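Local coordinates for protein uncharacterized metal-dependent hydrolase (Pyrococcus horikoshii, PDB 3IGH) that probably acts as a metal-dependent hydrolase on carbon-nitrogen bonds other than peptide bonds, although its substrate is uncharacterised, at residues L263-S268 against L321-D326; L275-Y280 against L342-Q347. All blocks are in the same frame, centred on the assembly; numbering follows the deposited sequence.

Contact 1. Residues L263-S268 against L321-D326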
# COMPACT_ATOMS: atom_id res chain seq x y z
N LEU A 263 7.14 1.72 -19.99
CA LEU A 263 8.13 2.31 -20.91
C LEU A 263 7.73 2.11 -22.38
O LEU A 263 6.94 1.22 -22.70
CB LEU A 263 9.51 1.67 -20.70
CG LEU A 263 10.05 1.70 -19.27
CD1 LEU A 263 11.31 0.88 -19.17
CD2 LEU A 263 10.29 3.13 -18.86
N PHE A 264 8.35 2.90 -23.26
CA PHE A 264 8.08 2.87 -24.70
C PHE A 264 9.37 2.71 -25.47
O PHE A 264 10.37 3.35 -25.16
CB PHE A 264 7.44 4.20 -25.13
CG PHE A 264 6.08 4.44 -24.54
CD1 PHE A 264 4.93 4.06 -25.24
CD2 PHE A 264 5.94 5.05 -23.30
CE1 PHE A 264 3.67 4.27 -24.71
CE2 PHE A 264 4.67 5.26 -22.75
CZ PHE A 264 3.54 4.88 -23.46
N THR A 265 9.37 1.83 -26.47
CA THR A 265 10.45 1.80 -27.45
C THR A 265 10.09 2.57 -28.71
O THR A 265 10.92 3.30 -29.24
CB THR A 265 10.84 0.37 -27.86
OG1 THR A 265 9.67 -0.34 -28.29
CG2 THR A 265 11.50 -0.36 -26.71
N ASP A 266 8.85 2.42 -29.20
CA ASP A 266 8.45 3.01 -30.48
C ASP A 266 7.04 3.60 -30.51
O ASP A 266 6.38 3.71 -29.47
CB ASP A 266 8.66 2.01 -31.64
CG ASP A 266 7.70 0.83 -31.61
OD1 ASP A 266 7.04 0.56 -30.59
OD2 ASP A 266 7.63 0.11 -32.63
N GLY A 267 6.59 4.01 -31.69
CA GLY A 267 5.25 4.56 -31.84
C GLY A 267 4.31 3.50 -32.36
O GLY A 267 4.34 2.34 -31.92
N SER A 268 3.50 3.87 -33.35
CA SER A 268 2.46 2.98 -33.86
C SER A 268 2.56 2.78 -35.37
O SER A 268 3.14 3.60 -36.08
CB SER A 268 1.08 3.54 -33.49
OG SER A 268 0.86 4.81 -34.10
N LEU A 321 10.84 -4.44 -30.88
CA LEU A 321 10.84 -5.67 -30.11
C LEU A 321 12.26 -6.15 -29.80
O LEU A 321 12.52 -6.61 -28.67
CB LEU A 321 10.03 -6.76 -30.81
CG LEU A 321 9.94 -8.10 -30.08
CD1 LEU A 321 9.32 -7.95 -28.69
CD2 LEU A 321 9.15 -9.09 -30.90
N ASP A 322 13.17 -6.06 -30.78
CA ASP A 322 14.59 -6.36 -30.55
C ASP A 322 15.14 -5.51 -29.41
O ASP A 322 15.81 -6.03 -28.52
CB ASP A 322 15.45 -6.10 -31.81
CG ASP A 322 15.23 -7.12 -32.91
OD1 ASP A 322 15.03 -8.31 -32.61
OD2 ASP A 322 15.29 -6.73 -34.10
N VAL A 323 14.84 -4.21 -29.44
CA VAL A 323 15.25 -3.26 -28.43
C VAL A 323 14.69 -3.64 -27.05
O VAL A 323 15.43 -3.68 -26.07
CB VAL A 323 14.85 -1.81 -28.81
CG1 VAL A 323 15.14 -0.81 -27.68
CG2 VAL A 323 15.55 -1.38 -30.10
N ALA A 324 13.39 -3.94 -27.00
CA ALA A 324 12.75 -4.37 -25.74
C ALA A 324 13.37 -5.64 -25.21
O ALA A 324 13.65 -5.75 -24.01
CB ALA A 324 11.23 -4.55 -25.92
N LEU A 325 13.61 -6.60 -26.10
CA LEU A 325 14.21 -7.86 -25.69
C LEU A 325 15.67 -7.67 -25.21
O LEU A 325 16.10 -8.34 -24.28
CB LEU A 325 14.10 -8.93 -26.79
CG LEU A 325 12.68 -9.42 -27.16
CD1 LEU A 325 12.71 -10.33 -28.38
CD2 LEU A 325 12.00 -10.13 -26.00
N ASP A 326 16.38 -6.72 -25.83
CA ASP A 326 17.74 -6.35 -25.41
C ASP A 326 17.75 -5.83 -23.96
O ASP A 326 18.63 -6.20 -23.17
CB ASP A 326 18.34 -5.28 -26.34
CG ASP A 326 18.84 -5.85 -27.67
OD1 ASP A 326 18.85 -7.08 -27.85
OD2 ASP A 326 19.20 -5.04 -28.55
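Thr265, just past the C-terminal end of strand 256-264, meets Val323 and Ala324 of helix 318-331 in the layer between strands and helices of a TIM-like barrel. The contact is small, with 108 Å² buried in total, and purely apolar across the two segments. Its centre is the Thr265 methyl: CG2 lies 3.8 Å from Val323 CG1, the two side chains running antiparallel alongside each other so that only their methyl groups meet. The same methyl also nears the helix backbone, 4.1 Å from Ala324 N, and stands 4.3 Å from Ala324 CB, which leaves it against the neighbouring residues Val323 and Ala324 on one side of the helix. The CA atoms of Thr265 and Ala324 are 6.8 Å apart, an approach consistent with the small alanine side chain.

A chi1 of 53° divides the work of the threonine. It swings the methyl out to the helix and tucks OG1 back over the main chain, where it hydrogen-bonds to the carbonyl oxygen of His314 on the neighbouring strand 310-315. The buried hydroxyl is thus satisfied along the strands and only carbon is presented to the helix. On the other side, a chi1 of 173° turns Val323 CG1 toward the threonine methyl, and the valine also packs on Leu290 and Arg294. Next along the chain, the buried carboxylate of Asp266 uses OD1 for Ile316 N and OD2 for Gly317 N, tying the strand end to the turn that leads into helix 318-331.

Here the loop residue directly after a barrel strand meets the helix that follows the next parallel strand, an interface typical of the beta/alpha barrel of amidohydrolases, close to the C-terminal strand ends where active sites of this fold lie.

Contact 2. Residues L275-Y280 against L342-Q347; sequences LLSKPY and LVRDDQ. With SO4 (sulfate ion), chain G.
Leu276 and Leu342 form the tight part of this contact, CD2 of Leu276 lying 3.6 Å from CD1 of Leu342 as the side chains pass at a slant. Leu276 CD1 sits 3.5 Å above the centre of the Tyr280 ring.

Toward solvent the fit is looser. Ser277 OG stops 4.1 Å from Arg344 NH2 without a mutual bond; both reach Asp318 OD2, and NH2 has a second salt bridge to Asp322. Arg344 kinks at its third torsion (-57°), turning the guanidinium back over Gln347, whose CD lies 3.6 Å above the centre of one face. NE bonds Asp346 OD2 (3.1 Å, 161°) nearly in the guanidinium plane and NH1 bonds OD1 at 2.9 Å, both oxygens using syn lone pairs; OD1 also accepts from NE. Gln347 OE1 accepts the backbone N-H of Arg344 (N to OE1 2.9 Å, 172°). An alanine in place of Arg344 would probably leave Asp318, Asp322 and Asp346 short of their shared positive partner.

A sulfate, probably from the crystallisation liquor, takes Asp345 N through O1 at 2.9 Å and is also held by Trp382. Such binding is as expected for an anion beside the beginning of helix 345-354, where two loops following barrel strands meet.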
# COMPACT_ATOMS: atom_id res chain seq x y z
N LEU A 275 8.82 1.03 -34.99
CA LEU A 275 10.18 0.84 -35.49
C LEU A 275 10.39 -0.51 -36.15
O LEU A 275 10.37 -1.55 -35.49
CB LEU A 275 11.20 1.05 -34.35
CG LEU A 275 12.68 1.04 -34.73
CD1 LEU A 275 13.02 2.24 -35.63
CD2 LEU A 275 13.53 1.07 -33.47
N LEU A 276 10.62 -0.49 -37.46
CA LEU A 276 10.75 -1.69 -38.27
C LEU A 276 12.21 -1.96 -38.65
O LEU A 276 13.02 -1.03 -38.64
CB LEU A 276 9.91 -1.53 -39.56
CG LEU A 276 8.44 -1.09 -39.46
CD1 LEU A 276 7.75 -1.14 -40.82
CD2 LEU A 276 7.70 -1.95 -38.47
N SER A 277 12.55 -3.20 -38.99
CA SER A 277 13.90 -3.53 -39.44
C SER A 277 14.14 -3.20 -40.92
O SER A 277 15.29 -3.14 -41.37
CB SER A 277 14.24 -5.00 -39.14
OG SER A 277 13.25 -5.88 -39.62
N LYS A 278 13.06 -2.98 -41.67
CA LYS A 278 13.12 -2.55 -43.08
C LYS A 278 12.08 -1.46 -43.27
O LYS A 278 11.11 -1.41 -42.50
CB LYS A 278 12.86 -3.72 -44.02
CG LYS A 278 14.05 -4.62 -44.24
CD LYS A 278 13.70 -5.79 -45.15
CE LYS A 278 14.83 -6.80 -45.22
NZ LYS A 278 14.40 -8.06 -45.89
N PRO A 279 12.26 -0.55 -44.26
CA PRO A 279 11.29 0.54 -44.41
C PRO A 279 9.82 0.11 -44.59
O PRO A 279 9.56 -1.05 -44.94
CB PRO A 279 11.79 1.30 -45.64
CG PRO A 279 13.27 1.01 -45.66
CD PRO A 279 13.35 -0.43 -45.24
N TYR A 280 8.90 1.03 -44.30
CA TYR A 280 7.47 0.80 -44.50
C TYR A 280 7.16 0.51 -45.96
O TYR A 280 7.79 1.08 -46.86
CB TYR A 280 6.67 2.02 -44.02
CG TYR A 280 6.43 2.00 -42.53
CD1 TYR A 280 7.41 2.44 -41.64
CD2 TYR A 280 5.22 1.54 -42.01
CE1 TYR A 280 7.20 2.42 -40.26
CE2 TYR A 280 4.99 1.51 -40.63
CZ TYR A 280 5.99 1.95 -39.76
OH TYR A 280 5.77 1.93 -38.41
N LEU A 342 4.29 -6.97 -34.35
CA LEU A 342 5.09 -7.56 -35.42
C LEU A 342 6.23 -8.36 -34.79
O LEU A 342 7.15 -7.78 -34.20
CB LEU A 342 5.69 -6.46 -36.28
CG LEU A 342 4.97 -5.91 -37.50
CD1 LEU A 342 5.95 -5.08 -38.29
CD2 LEU A 342 4.47 -7.02 -38.36
N VAL A 343 6.15 -9.68 -34.90
CA VAL A 343 7.16 -10.59 -34.34
C VAL A 343 7.67 -11.50 -35.46
O VAL A 343 6.88 -12.23 -36.06
CB VAL A 343 6.58 -11.46 -33.20
CG1 VAL A 343 7.62 -12.44 -32.67
CG2 VAL A 343 6.03 -10.58 -32.06
N ARG A 344 8.97 -11.46 -35.72
CA ARG A 344 9.60 -12.32 -36.75
C ARG A 344 9.74 -13.75 -36.25
O ARG A 344 9.74 -13.97 -35.04
CB ARG A 344 10.99 -11.79 -37.11
CG ARG A 344 11.06 -10.33 -37.49
CD ARG A 344 12.46 -9.95 -38.01
NE ARG A 344 13.49 -10.26 -37.02
CZ ARG A 344 14.03 -9.37 -36.18
NH1 ARG A 344 14.95 -9.77 -35.32
NH2 ARG A 344 13.66 -8.09 -36.20
N ASP A 345 9.88 -14.72 -37.16
CA ASP A 345 10.07 -16.13 -36.78
C ASP A 345 11.26 -16.33 -35.84
O ASP A 345 11.19 -17.13 -34.91
CB ASP A 345 10.24 -17.05 -38.01
CG ASP A 345 8.98 -17.14 -38.88
OD1 ASP A 345 9.00 -17.96 -39.83
OD2 ASP A 345 7.99 -16.42 -38.63
N ASP A 346 12.34 -15.58 -36.07
CA ASP A 346 13.55 -15.65 -35.23
C ASP A 346 13.35 -15.09 -33.81
O ASP A 346 14.04 -15.50 -32.87
CB ASP A 346 14.74 -14.99 -35.93
CG ASP A 346 14.47 -13.53 -36.30
OD1 ASP A 346 14.59 -12.65 -35.42
OD2 ASP A 346 14.18 -13.26 -37.49
N GLN A 347 12.42 -14.16 -33.67
CA GLN A 347 12.14 -13.52 -32.39
C GLN A 347 11.30 -14.40 -31.46
O GLN A 347 11.28 -14.17 -30.25
CB GLN A 347 11.46 -12.17 -32.60
CG GLN A 347 12.40 -11.10 -33.13
CD GLN A 347 11.68 -9.82 -33.44
OE1 GLN A 347 10.61 -9.83 -34.04
NE2 GLN A 347 12.27 -8.70 -33.04
S SO4 G . 11.52 -14.51 -40.49
O1 SO4 G . 10.14 -14.35 -40.07
O2 SO4 G . 12.00 -13.27 -41.10
O3 SO4 G . 12.38 -14.81 -39.34
O4 SO4 G . 11.58 -15.60 -41.46

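The two contacts, with centres 11 Å apart, share the loop that leaves strand 256-264 and are joined through helix 318-331. Contact 1 is buried and apolar, the start of the loop after a barrel strand packed on a helix. Contact 2, farther from the centre of the chain, pairs a buried leucine core with a more exposed charged side and a bound anion. Asp266 OD2 probably hydrogen-bonds to Leu275 N at 2.8 Å, linking their first segments, while Leu321 packs on Val343 between the second ones. Asp322 lies on the helix used in contact 1 but takes no part in that packing; its OD2 forms a salt bridge with Arg344 NH2 of contact 2.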